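Local coordinates for protein dihydrofolate reductase, putative (Aspergillus flavus, PDB 6DRS) that probably reduces dihydrofolate to tetrahydrofolate with NADPH as hydride donor, the step that antifolate inhibitors block, at residues P6-V11 with S152-G157. Numbering follows the deposited sequence.
Sequences PLTLIV and SVFVIG. With H8A (3-{[(3R)-7,9-diamino-3-methyl-2,3-dihydrofuro[2,3-f]quinazolin-4-yl]oxy}benzonitrile), chain G.
Leu7 to Ile10 pair with Val153 to Ile156 as parallel strands in the buried middle of the central sheet, where 7-17 runs between 150-157 and 174-183. The ladder starts loosely, with a weak bond from Thr8 N to Val153 O (3.4 Å), and tightens where Val155 N reaches Thr8 O at 2.7 Å and Ile10 N reaches Val155 O at 3.1 Å. A water bridges Thr8 OG1 and Val153 O at the loose end; the same hydroxyl bonds Arg175.

On one face Thr8 and Phe154 lie side by side, CG2 of Thr8 meeting CE1 of the ring at 3.9 Å. Ile10 CG2 also meets that ring obliquely and touches Ile156 CG2 (3.9 Å). Across the sheet, Val155 touches both Leu9 and Leu7: its CB packs on Leu9 CG, while its CG2, anti to the carbonyl carbon, meets Leu7 CD1 (4.0 Å). Helix 159-167 covers this side.

At the far end the inhibitor's amino N12 gives Ile10 O a nearly straight bond (2.8 Å, 177°) and Ile156 O a weak, bent one (3.3 Å). Backbone carbonyls of two neighbouring parallel strands, receiving a diaminopyrimidine amino group, mark the classic antifolate site of dihydrofolate reductase.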
loop_
_atom_site.group_PDB
_atom_site.type_symbol
_atom_site.label_atom_id
_atom_site.label_comp_id
_atom_site.label_asym_id
_atom_site.label_seq_id
_atom_site.Cartn_x
_atom_site.Cartn_y
_atom_site.Cartn_z
ATOM N N PRO A 6 -10.109 4.949 -10.833
ATOM C CA PRO A 6 -8.791 4.347 -11.032
ATOM C C PRO A 6 -8.437 3.367 -9.900
ATOM O O PRO A 6 -8.907 3.519 -8.747
ATOM C CB PRO A 6 -7.830 5.541 -11.064
ATOM C CG PRO A 6 -8.526 6.589 -10.220
ATOM C CD PRO A 6 -10.008 6.355 -10.423
ATOM N N LEU A 7 -7.626 2.367 -10.231
ATOM C CA LEU A 7 -7.091 1.448 -9.217
ATOM C C LEU A 7 -5.617 1.797 -8.988
ATOM O O LEU A 7 -4.845 1.915 -9.933
ATOM C CB LEU A 7 -7.263 0.012 -9.727
ATOM C CG LEU A 7 -7.124 -1.084 -8.672
ATOM C CD1 LEU A 7 -7.909 -0.741 -7.409
ATOM C CD2 LEU A 7 -7.570 -2.418 -9.227
ATOM N N THR A 8 -5.243 2.052 -7.753
ATOM C CA THR A 8 -3.882 2.471 -7.499
ATOM C C THR A 8 -3.153 1.351 -6.743
ATOM O O THR A 8 -3.559 0.982 -5.647
ATOM C CB THR A 8 -3.870 3.801 -6.737
ATOM O OG1 THR A 8 -4.610 4.755 -7.507
ATOM C CG2 THR A 8 -2.475 4.304 -6.454
ATOM N N LEU A 9 -2.094 0.820 -7.349
ATOM C CA LEU A 9 -1.092 -0.016 -6.658
ATOM C C LEU A 9 -0.070 0.905 -5.984
ATOM O O LEU A 9 0.443 1.847 -6.612
ATOM C CB LEU A 9 -0.395 -0.902 -7.692
ATOM C CG LEU A 9 -1.222 -2.059 -8.237
ATOM C CD1 LEU A 9 -2.491 -1.558 -8.909
ATOM C CD2 LEU A 9 -0.383 -2.894 -9.201
ATOM N N ILE A 10 0.189 0.691 -4.700
ATOM C CA ILE A 10 1.238 1.433 -4.038
ATOM C C ILE A 10 2.235 0.430 -3.459
ATOM O O ILE A 10 1.833 -0.576 -2.816
ATOM C CB ILE A 10 0.675 2.378 -2.969
ATOM C CG1 ILE A 10 1.785 3.218 -2.347
ATOM C CG2 ILE A 10 -0.150 1.626 -1.927
ATOM C CD1 ILE A 10 1.307 4.190 -1.302
ATOM N N VAL A 11 3.512 0.730 -3.668
ATOM C CA VAL A 11 4.595 -0.249 -3.420
ATOM C C VAL A 11 5.890 0.509 -3.151
ATOM O O VAL A 11 6.074 1.618 -3.672
ATOM C CB VAL A 11 4.752 -1.190 -4.636
ATOM C CG1 VAL A 11 5.334 -0.454 -5.836
ATOM C CG2 VAL A 11 5.567 -2.444 -4.325
ATOM N N SER A 152 -10.865 6.236 -1.774
ATOM C CA SER A 152 -9.941 5.672 -2.798
ATOM C C SER A 152 -9.640 4.186 -2.512
ATOM O O SER A 152 -9.607 3.768 -1.368
ATOM C CB SER A 152 -8.690 6.467 -2.834
ATOM O OG SER A 152 -9.012 7.830 -3.028
ATOM N N VAL A 153 -9.429 3.395 -3.557
ATOM C CA VAL A 153 -9.027 1.983 -3.394
ATOM C C VAL A 153 -7.555 1.825 -3.808
ATOM O O VAL A 153 -7.140 2.177 -4.921
ATOM C CB VAL A 153 -9.951 1.028 -4.167
ATOM C CG1 VAL A 153 -9.507 -0.426 -4.025
ATOM C CG2 VAL A 153 -11.401 1.201 -3.731
ATOM N N PHE A 154 -6.785 1.275 -2.888
ATOM C CA PHE A 154 -5.378 1.000 -3.090
ATOM C C PHE A 154 -5.166 -0.511 -3.081
ATOM O O PHE A 154 -5.745 -1.203 -2.238
ATOM C CB PHE A 154 -4.558 1.556 -1.927
ATOM C CG PHE A 154 -4.479 3.052 -1.949
ATOM C CD1 PHE A 154 -3.541 3.694 -2.741
ATOM C CD2 PHE A 154 -5.404 3.820 -1.246
ATOM C CE1 PHE A 154 -3.501 5.080 -2.798
ATOM C CE2 PHE A 154 -5.346 5.209 -1.286
ATOM C CZ PHE A 154 -4.396 5.836 -2.063
ATOM N N VAL A 155 -4.338 -0.999 -4.001
ATOM C CA VAL A 155 -3.810 -2.371 -3.897
ATOM C C VAL A 155 -2.429 -2.298 -3.240
ATOM O O VAL A 155 -1.516 -1.719 -3.833
ATOM C CB VAL A 155 -3.723 -3.022 -5.281
ATOM C CG1 VAL A 155 -2.967 -4.356 -5.234
ATOM C CG2 VAL A 155 -5.105 -3.200 -5.879
ATOM N N ILE A 156 -2.310 -2.820 -2.014
ATOM C CA ILE A 156 -1.095 -2.615 -1.217
ATOM C C ILE A 156 -0.164 -3.840 -1.245
ATOM O O ILE A 156 0.820 -3.852 -0.475
ATOM C CB ILE A 156 -1.409 -2.149 0.225
ATOM C CG1 ILE A 156 -2.022 -3.260 1.094
ATOM C CG2 ILE A 156 -2.306 -0.920 0.147
ATOM C CD1 ILE A 156 -1.820 -3.068 2.577
ATOM N N GLY A 157 -0.410 -4.820 -2.126
ATOM C CA GLY A 157 0.475 -5.983 -2.191
ATOM C C GLY A 157 -0.107 -7.279 -1.621
ATOM O O GLY A 157 -1.267 -7.333 -1.181
HETATM C C2 H8A G . 4.525 -1.056 4.527
HETATM C C3 H8A G . 5.112 0.014 3.843
HETATM C C4 H8A G . 4.754 0.270 2.503
HETATM C C5 H8A G . 3.830 -0.558 1.827
HETATM C C6 H8A G . 3.248 -1.617 2.564
HETATM C C7 H8A G . 3.613 -1.853 3.860
HETATM C C8 H8A G . 3.495 -0.262 0.525
HETATM O O1 H8A G . 4.846 -1.318 5.824
HETATM C C10 H8A G . 4.949 1.566 0.534
HETATM C C14 H8A G . 4.044 -0.989 6.903
HETATM C C15 H8A G . 4.264 -1.652 8.131
HETATM C C16 H8A G . 3.466 -1.335 9.244
HETATM C C17 H8A G . 2.458 -0.361 9.123
HETATM C C18 H8A G . 2.211 0.324 7.915
HETATM N N9 H8A G . 4.071 0.785 -0.107
HETATM N N11 H8A G . 5.313 1.300 1.808
HETATM N N12 H8A G . 2.504 -1.082 -0.162
HETATM N N13 H8A G . 5.595 2.712 -0.114
HETATM C C19 H8A G . 3.021 -0.015 6.810
HETATM C C20 H8A G . 1.239 1.245 7.825
HETATM N N21 H8A G . 0.333 2.026 7.747
HETATM C C22 H8A G . 2.912 -3.013 4.403
HETATM C C23 H8A G . 2.230 -3.558 3.144
HETATM O O24 H8A G . 2.315 -2.531 2.139
HETATM C C25 H8A G . 1.757 -2.516 5.244
HETATM O O HOH W 1 -7.062 4.730 -6.033
#